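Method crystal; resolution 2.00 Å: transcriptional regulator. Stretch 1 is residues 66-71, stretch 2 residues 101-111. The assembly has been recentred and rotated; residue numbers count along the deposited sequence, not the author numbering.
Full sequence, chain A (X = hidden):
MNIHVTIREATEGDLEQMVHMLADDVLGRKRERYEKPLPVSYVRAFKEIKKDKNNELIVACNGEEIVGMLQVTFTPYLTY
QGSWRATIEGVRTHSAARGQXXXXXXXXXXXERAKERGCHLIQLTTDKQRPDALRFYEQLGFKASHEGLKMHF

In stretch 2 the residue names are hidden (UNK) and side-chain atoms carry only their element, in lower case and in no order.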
# COMPACT_ATOMS: atom_id res chain seq x y z
N ILE A 66 25.14 6.11 -3.84
CA ILE A 66 23.89 5.63 -3.28
C ILE A 66 24.04 4.12 -3.11
O ILE A 66 24.31 3.41 -4.07
CB ILE A 66 22.69 5.92 -4.22
CG1 ILE A 66 22.53 7.43 -4.44
CG2 ILE A 66 21.42 5.33 -3.63
CD1 ILE A 66 22.25 8.22 -3.16
N VAL A 67 23.86 3.63 -1.89
CA VAL A 67 24.00 2.21 -1.66
C VAL A 67 22.71 1.50 -1.26
O VAL A 67 22.71 0.30 -1.01
CB VAL A 67 25.09 1.94 -0.59
CG1 VAL A 67 26.40 2.51 -1.08
CG2 VAL A 67 24.70 2.57 0.74
N GLY A 68 21.62 2.26 -1.21
CA GLY A 68 20.34 1.67 -0.85
C GLY A 68 19.21 2.66 -1.07
O GLY A 68 19.42 3.87 -1.06
N MET A 69 18.00 2.14 -1.27
CA MET A 69 16.85 3.00 -1.49
C MET A 69 15.55 2.28 -1.14
O MET A 69 15.51 1.06 -1.04
CB MET A 69 16.79 3.42 -2.98
CG MET A 69 16.50 2.25 -3.94
SD MET A 69 16.57 2.63 -5.75
CE MET A 69 15.00 3.42 -5.97
N LEU A 70 14.50 3.07 -0.95
CA LEU A 70 13.17 2.54 -0.69
C LEU A 70 12.20 3.70 -0.82
O LEU A 70 12.60 4.87 -0.79
CB LEU A 70 13.05 1.91 0.71
CG LEU A 70 13.16 2.79 1.97
CD1 LEU A 70 11.94 3.70 2.10
CD2 LEU A 70 13.25 1.89 3.19
N GLN A 71 10.92 3.37 -1.00
CA GLN A 71 9.90 4.40 -1.06
C GLN A 71 8.99 4.10 0.12
O GLN A 71 8.79 2.93 0.46
CB GLN A 71 9.10 4.33 -2.36
CG GLN A 71 8.18 5.55 -2.54
CD GLN A 71 7.44 5.55 -3.87
OE1 GLN A 71 7.92 5.02 -4.86
NE2 GLN A 71 6.27 6.19 -3.90
N UNK A 101 24.43 -4.83 6.29
CA UNK A 101 23.44 -4.19 7.14
C UNK A 101 22.83 -2.89 6.64
O UNK A 101 22.23 -2.14 7.42
N UNK A 102 22.98 -2.60 5.35
CA UNK A 102 22.43 -1.37 4.79
C UNK A 102 20.90 -1.44 4.74
O UNK A 102 20.21 -0.49 5.10
c UNK A 102 22.98 -1.11 3.38
c UNK A 102 25.15 -0.77 2.09
c UNK A 102 22.28 0.09 2.75
c UNK A 102 24.49 -0.89 3.45
N UNK A 103 20.39 -2.58 4.27
CA UNK A 103 18.94 -2.76 4.19
C UNK A 103 18.28 -2.58 5.54
O UNK A 103 17.27 -1.88 5.66
N UNK A 104 18.85 -3.20 6.57
CA UNK A 104 18.31 -3.09 7.92
C UNK A 104 18.29 -1.64 8.41
O UNK A 104 17.30 -1.18 8.97
o UNK A 104 18.58 -3.84 10.20
c UNK A 104 19.11 -3.96 8.89
N UNK A 105 19.39 -0.92 8.22
CA UNK A 105 19.45 0.48 8.65
C UNK A 105 18.40 1.32 7.92
O UNK A 105 17.73 2.15 8.52
n UNK A 105 24.19 0.35 8.51
c UNK A 105 21.92 0.60 9.29
o UNK A 105 23.46 2.40 9.05
c UNK A 105 20.83 1.08 8.37
c UNK A 105 23.26 1.20 8.95
N UNK A 106 18.28 1.11 6.61
CA UNK A 106 17.32 1.87 5.82
C UNK A 106 15.88 1.63 6.27
O UNK A 106 15.10 2.58 6.43
c UNK A 106 17.23 1.84 1.89
c UNK A 106 17.26 3.84 3.42
c UNK A 106 17.50 1.51 4.33
c UNK A 106 16.83 2.37 3.27
N UNK A 107 15.52 0.37 6.49
CA UNK A 107 14.16 0.05 6.93
C UNK A 107 13.91 0.54 8.36
O UNK A 107 12.84 1.06 8.66
c UNK A 107 13.99 -1.91 5.40
c UNK A 107 12.52 -1.79 7.42
c UNK A 107 13.89 -1.46 6.84
N UNK A 108 14.89 0.39 9.24
CA UNK A 108 14.73 0.85 10.61
C UNK A 108 14.52 2.37 10.62
O UNK A 108 13.72 2.89 11.40
s UNK A 108 16.02 -1.29 11.86
c UNK A 108 15.95 0.48 11.45
N UNK A 109 15.23 3.07 9.75
CA UNK A 109 15.12 4.52 9.65
C UNK A 109 13.69 4.88 9.20
O UNK A 109 13.05 5.77 9.76
c UNK A 109 16.28 6.54 8.61
c UNK A 109 15.53 7.48 7.84
c UNK A 109 17.20 7.26 9.32
n UNK A 109 17.07 8.60 9.02
c UNK A 109 15.55 9.93 7.53
c UNK A 109 14.47 7.37 6.94
c UNK A 109 14.51 9.79 6.65
c UNK A 109 13.97 8.53 6.35
c UNK A 109 16.06 8.76 8.12
c UNK A 109 16.12 5.05 8.61
N UNK A 110 13.21 4.16 8.20
CA UNK A 110 11.86 4.38 7.67
C UNK A 110 10.81 4.10 8.74
O UNK A 110 9.80 4.80 8.82
c UNK A 110 11.63 3.49 6.45
N UNK A 111 11.03 3.06 9.54
CA UNK A 111 10.10 2.71 10.61
C UNK A 111 10.02 3.81 11.66
O UNK A 111 8.93 4.13 12.15
c UNK A 111 10.80 -1.10 10.89
c UNK A 111 10.51 1.39 11.30
c UNK A 111 10.34 0.22 10.33
c UNK A 111 9.69 1.19 12.56

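Position 101 has no side-chain atoms and a phi of 68°, a value that favours glycine; it lies immediately before the helix, at the N-cap position, and is G101. Position 102 carries four carbons, forked at the first, with one arm two carbons long. This beta-branched pattern is isoleucine, I102. Its CB points toward the strand, and its CD1 packs 3.6 Å from CG2 of V67, while its CG2 lies 4.4 Å from CA of G68.

Position 103 again lacks any side-chain atom and is G103, which makes no contact with the strand. At position 104 one carbon is followed by one oxygen, a serine, S104, out of reach of the strand. Position 105 has three carbons in an unbranched chain, the third bearing one oxygen and one nitrogen; a terminal amide at this length identifies Q105. Its side chain turns back along the first turn of the helix, where NE2 makes a weak hydrogen bond of 3.4 Å to O of G101, beside the backbone bond from N of Q105 to the same oxygen (3.2 Å).

Position 106 holds four carbons forked at the second, and so is leucine, L106. It points toward the strand, its CD2 reaching to 3.3 Å from N of M69 and 3.7 Å from C of G68; its CG lies 3.6 Å from CD2 of L70. Position 107 has one carbon carrying two more, the short fork of valine. V107 is directed sideways and touches the strand lightly, CG2 lying 4.5 Å from CD2 of L70.

Position 108 shows one carbon and one sulfur, C108, remote from the strand. Position 109 has one carbon leading to fused five- and six-membered rings with eight carbons and one nitrogen, the indole of W109; although its CA-to-CB bond points toward the strand, its nearest approach, from CE3 of W109 to CD1 of L70, is 6.6 Å, too far for contact. A single carbon at position 110 defines A110, whose CB is 4.0 Å from CD2 of L70. Position 111 has four carbons forked at the first, one arm two carbons long: I111, out of reach.

The helix crosses the strand at -40°, with an axial approach of 8.6 Å, and the contact is apolar, without hydrogen bonds between the stretches. I102, L106 and A110 recur every four residues and thus share one helical face. Lacking a side chain, G68 leaves room for I102 and L106: an ideal CB there would lie only 3.1 Å from I102 CG2 and 3.4 Å from L106 CD2.

Stretch 2, residues 101-111: GIGSQLVCWAI
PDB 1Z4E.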